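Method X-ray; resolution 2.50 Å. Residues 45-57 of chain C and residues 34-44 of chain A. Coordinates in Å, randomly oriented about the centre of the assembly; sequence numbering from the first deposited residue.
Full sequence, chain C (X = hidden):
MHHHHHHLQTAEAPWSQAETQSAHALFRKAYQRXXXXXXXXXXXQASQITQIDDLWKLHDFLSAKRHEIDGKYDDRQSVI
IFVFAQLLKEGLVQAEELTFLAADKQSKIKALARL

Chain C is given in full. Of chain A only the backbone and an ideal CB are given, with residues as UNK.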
# COMPACT_ATOMS: atom_id res chain seq x y z
N GLN C 45 5.98 9.28 5.90
CA GLN C 45 5.39 9.62 4.61
C GLN C 45 3.90 9.92 4.76
O GLN C 45 3.39 10.86 4.15
CB GLN C 45 5.55 8.46 3.62
CG GLN C 45 6.81 8.49 2.79
CD GLN C 45 6.73 7.58 1.59
OE1 GLN C 45 5.74 7.57 0.87
NE2 GLN C 45 7.78 6.79 1.36
N ALA C 46 3.23 9.11 5.56
CA ALA C 46 1.78 9.20 5.72
C ALA C 46 1.39 10.53 6.36
O ALA C 46 0.50 11.23 5.86
CB ALA C 46 1.28 8.03 6.56
N SER C 47 2.06 10.88 7.45
CA SER C 47 1.73 12.08 8.21
C SER C 47 2.14 13.36 7.49
O SER C 47 1.76 14.46 7.89
CB SER C 47 2.39 12.03 9.59
OG SER C 47 3.80 12.10 9.49
N GLN C 48 2.92 13.22 6.42
CA GLN C 48 3.45 14.37 5.70
C GLN C 48 2.77 14.57 4.35
O GLN C 48 3.12 15.48 3.60
CB GLN C 48 4.96 14.20 5.50
CG GLN C 48 5.76 14.21 6.79
CD GLN C 48 7.23 13.92 6.57
OE1 GLN C 48 7.75 14.06 5.47
NE2 GLN C 48 7.91 13.50 7.63
N ILE C 49 1.79 13.73 4.05
CA ILE C 49 1.05 13.85 2.80
C ILE C 49 0.41 15.22 2.68
O ILE C 49 -0.16 15.74 3.65
CB ILE C 49 -0.04 12.77 2.68
CG1 ILE C 49 0.61 11.39 2.48
CG2 ILE C 49 -0.98 13.09 1.52
CD1 ILE C 49 -0.38 10.24 2.54
N THR C 50 0.50 15.81 1.49
CA THR C 50 -0.13 17.10 1.22
C THR C 50 -0.98 17.01 -0.05
O THR C 50 -2.13 17.45 -0.05
CB THR C 50 0.92 18.22 1.06
OG1 THR C 50 1.85 17.87 0.02
CG2 THR C 50 1.67 18.43 2.37
N GLN C 51 -0.42 16.43 -1.11
CA GLN C 51 -1.18 16.15 -2.32
C GLN C 51 -1.67 14.72 -2.27
O GLN C 51 -1.35 13.97 -1.35
CB GLN C 51 -0.33 16.33 -3.57
CG GLN C 51 0.63 17.50 -3.54
CD GLN C 51 1.52 17.54 -4.77
OE1 GLN C 51 1.12 17.12 -5.85
NE2 GLN C 51 2.73 18.05 -4.61
N ILE C 52 -2.44 14.33 -3.28
CA ILE C 52 -2.92 12.96 -3.37
C ILE C 52 -1.85 12.06 -3.98
O ILE C 52 -1.79 10.86 -3.69
CB ILE C 52 -4.21 12.87 -4.21
CG1 ILE C 52 -4.88 11.50 -4.01
CG2 ILE C 52 -3.91 13.11 -5.69
CD1 ILE C 52 -5.35 11.23 -2.59
N ASP C 53 -1.00 12.64 -4.82
CA ASP C 53 0.08 11.89 -5.45
C ASP C 53 1.06 11.36 -4.40
O ASP C 53 1.68 10.32 -4.59
CB ASP C 53 0.83 12.75 -6.47
CG ASP C 53 0.08 12.89 -7.78
OD1 ASP C 53 -0.79 12.04 -8.08
OD2 ASP C 53 0.37 13.85 -8.53
N ASP C 54 1.18 12.08 -3.29
CA ASP C 54 2.03 11.64 -2.19
C ASP C 54 1.53 10.30 -1.66
O ASP C 54 2.31 9.44 -1.27
CB ASP C 54 2.02 12.66 -1.05
CG ASP C 54 2.69 13.97 -1.43
OD1 ASP C 54 3.53 13.96 -2.36
OD2 ASP C 54 2.40 15.00 -0.80
N LEU C 55 0.21 10.13 -1.68
CA LEU C 55 -0.42 8.91 -1.20
C LEU C 55 -0.16 7.76 -2.17
O LEU C 55 -0.00 6.61 -1.76
CB LEU C 55 -1.92 9.11 -1.04
CG LEU C 55 -2.70 7.86 -0.62
CD1 LEU C 55 -2.20 7.33 0.73
CD2 LEU C 55 -4.19 8.17 -0.57
N TRP C 56 -0.11 8.08 -3.46
CA TRP C 56 0.16 7.07 -4.47
C TRP C 56 1.62 6.65 -4.43
O TRP C 56 1.94 5.49 -4.68
CB TRP C 56 -0.20 7.60 -5.86
CG TRP C 56 -1.64 8.02 -5.98
CD1 TRP C 56 -2.12 9.13 -6.62
CD2 TRP C 56 -2.79 7.35 -5.43
NE1 TRP C 56 -3.49 9.19 -6.51
CE2 TRP C 56 -3.92 8.11 -5.79
CE3 TRP C 56 -2.96 6.19 -4.68
CZ2 TRP C 56 -5.21 7.74 -5.41
CZ3 TRP C 56 -4.25 5.83 -4.31
CH2 TRP C 56 -5.35 6.60 -4.68
N LYS C 57 2.50 7.59 -4.10
CA LYS C 57 3.92 7.29 -3.92
C LYS C 57 4.10 6.31 -2.77
O LYS C 57 4.84 5.33 -2.89
CB LYS C 57 4.70 8.56 -3.62
CG LYS C 57 4.87 9.49 -4.80
CD LYS C 57 5.69 10.70 -4.41
CE LYS C 57 5.78 11.71 -5.53
NZ LYS C 57 6.60 12.88 -5.13
N UNK A 34 -13.95 11.39 -2.28
CA UNK A 34 -13.47 10.06 -1.95
C UNK A 34 -11.97 10.09 -1.64
O UNK A 34 -11.49 9.34 -0.79
CB UNK A 34 -13.76 9.09 -3.10
N UNK A 35 -11.25 10.97 -2.33
CA UNK A 35 -9.83 11.16 -2.06
C UNK A 35 -9.63 11.69 -0.64
O UNK A 35 -8.78 11.21 0.10
CB UNK A 35 -9.21 12.12 -3.08
N UNK A 36 -10.43 12.68 -0.28
CA UNK A 36 -10.34 13.29 1.04
C UNK A 36 -10.60 12.27 2.14
O UNK A 36 -9.88 12.21 3.13
CB UNK A 36 -11.33 14.45 1.16
N UNK A 37 -11.63 11.45 1.95
CA UNK A 37 -11.97 10.43 2.92
C UNK A 37 -10.87 9.38 3.00
O UNK A 37 -10.43 9.01 4.09
CB UNK A 37 -13.31 9.78 2.56
N UNK A 38 -10.43 8.92 1.84
CA UNK A 38 -9.38 7.91 1.76
C UNK A 38 -8.14 8.37 2.50
O UNK A 38 -7.61 7.66 3.36
CB UNK A 38 -9.04 7.60 0.30
N UNK A 39 -7.68 9.56 2.15
CA UNK A 39 -6.50 10.15 2.77
C UNK A 39 -6.63 10.16 4.30
O UNK A 39 -5.70 9.77 5.01
CB UNK A 39 -6.28 11.57 2.25
N UNK A 40 -7.78 10.60 4.79
CA UNK A 40 -8.02 10.72 6.22
C UNK A 40 -7.91 9.38 6.93
O UNK A 40 -7.27 9.28 7.98
CB UNK A 40 -9.40 11.33 6.47
N UNK A 41 -8.53 8.35 6.37
CA UNK A 41 -8.49 7.02 6.96
C UNK A 41 -7.07 6.48 6.97
O UNK A 41 -6.58 6.00 7.99
CB UNK A 41 -9.41 6.07 6.20
N UNK A 42 -6.41 6.57 5.82
CA UNK A 42 -5.03 6.13 5.67
C UNK A 42 -4.14 6.82 6.68
O UNK A 42 -3.37 6.18 7.40
CB UNK A 42 -4.53 6.40 4.25
N UNK A 43 -4.24 8.15 6.72
CA UNK A 43 -3.43 8.96 7.62
C UNK A 43 -3.69 8.56 9.07
O UNK A 43 -2.84 8.73 9.93
CB UNK A 43 -3.72 10.45 7.41
N UNK A 44 -4.88 8.00 9.31
CA UNK A 44 -5.31 7.68 10.66
C UNK A 44 -4.80 6.31 11.10
O UNK A 44 -4.13 6.19 12.12
CB UNK A 44 -6.84 7.73 10.75

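Chain A 34-44 is one helix, running at 48° to the chain C helix that holds Leu55(C) and Trp56(C). Chain C offers it mostly carbon: Ile49(C), Ile52(C), Leu55(C) and the Trp56(C) ring. Near Ala46(C) chain C also offers backbone carbonyl oxygens.

Position 34 has nothing of the chain C stretch within 5.5 Å of its ideal CB. This stretch sets no preference, and polar or charged side chains are as possible as others. The residue is Glu34(A), and its carboxylate is hydrogen-bonded elsewhere in the structure.

Position 35 points toward chain C. Its ideal CB lies 4.0 Å from Ile52(C) CD1, with the Trp56(C) ring beyond. Leucine, isoleucine or methionine would suit; a charge would find no partner among these carbons. It is Leu35(A), with chi1 m and chi2 t. Its CD2 reaches Ile52(C) CG1 at 3.9 Å and Trp56(C) CZ2 at 4.3 Å, so one methyl touches both residues.

Position 36 points away, so a polar residue fits well. It is Asp36(A); the end of its side chain turns back somewhat, but OD1 is still 6.8 Å from Ile52(C) CD1, with no contact.

Position 37 is also out of reach. Its phi/psi of -66/-47 is ordinary helix and there is room for a CB, so nothing here demands glycine. The residue is nevertheless Gly37(A).

Position 38 points toward chain C, with its ideal CB 5.0 Å from Leu55(C) CD2. The gap calls for a side chain longer than alanine, such as leucine or methionine. It is Leu38(A), chi1 t and chi2 p. Its CD2 packs 3.9 Å from Leu55(C) CD2 and 4.0 Å from Trp56(C) CH2, approaching the ring obliquely.

Position 39 leaves the helix sideways. Its ideal CB is 4.9 Å from both Leu55(C) CD2 and Ile52(C) CD1, and Ile49(C) lies farther along. A long apolar chain that can bend inward is favoured: leucine, methionine or perhaps isoleucine. Leu39(A) does this, and no other residue of its stretch has more area covered by chain C. Its CD1 meets Ile49(C) CG2 at 3.4 Å, a tight contact.

Positions 40 and 41 are out of reach, and many small or polar residues would do. They are Ala40(A) and Thr41(A). The hydroxyl OG1 of Thr41(A) donates to the backbone O of Leu38(A) at 2.7 Å, within its own helix.

Position 42 points toward chain C. Its ideal CB is already 4.3 Å from Leu55(C) CD1, so a short branched residue could make contact; valine or isoleucine would suit. Val42(A) places CG1 3.7 Å from Leu55(C) CD1.

Position 43 points sideways, 4.6 Å from Ala46(C) O at its ideal CB. The carbonyls of Ser47(C) and Ile49(C) lie farther on, within range of a long side chain. A donor is wanted: glutamine, lysine or arginine. Gln43(A) bends in, with chi1 between wells, and its NE2 donates a weak hydrogen bond to Ala46(C) O, 3.3 Å and 133°.

Position 44 is out of reach and little constrained. It is Ala44(A).

Chain A 34-44: ELDGLLATVQA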
# COMPACT_ATOMS: atom_id res chain seq x y z
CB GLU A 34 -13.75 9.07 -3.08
CG GLU A 34 -13.50 7.63 -2.69
CD GLU A 34 -14.04 6.64 -3.70
OE1 GLU A 34 -14.21 7.01 -4.88
OE2 GLU A 34 -14.31 5.48 -3.31
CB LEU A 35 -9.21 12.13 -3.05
CG LEU A 35 -9.20 11.72 -4.52
CD1 LEU A 35 -8.53 12.80 -5.37
CD2 LEU A 35 -8.53 10.37 -4.72
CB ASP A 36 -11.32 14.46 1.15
CG ASP A 36 -10.88 15.67 0.36
OD1 ASP A 36 -9.67 15.80 0.09
OD2 ASP A 36 -11.74 16.51 0.01
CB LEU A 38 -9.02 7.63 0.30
CG LEU A 38 -7.86 6.65 0.11
CD1 LEU A 38 -8.15 5.34 0.84
CD2 LEU A 38 -7.60 6.40 -1.37
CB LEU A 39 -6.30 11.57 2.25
CG LEU A 39 -5.05 12.29 2.74
CD1 LEU A 39 -3.81 11.42 2.55
CD2 LEU A 39 -4.90 13.62 2.02
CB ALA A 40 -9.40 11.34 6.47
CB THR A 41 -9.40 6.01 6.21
OG1 THR A 41 -9.00 5.92 4.84
CG2 THR A 41 -10.86 6.44 6.30
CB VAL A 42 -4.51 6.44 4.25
CG1 VAL A 42 -2.99 6.25 4.17
CG2 VAL A 42 -5.22 5.57 3.22
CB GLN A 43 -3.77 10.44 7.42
CG GLN A 43 -2.55 11.34 7.30
CD GLN A 43 -2.88 12.68 6.68
OE1 GLN A 43 -4.04 13.00 6.44
NE2 GLN A 43 -1.86 13.48 6.41
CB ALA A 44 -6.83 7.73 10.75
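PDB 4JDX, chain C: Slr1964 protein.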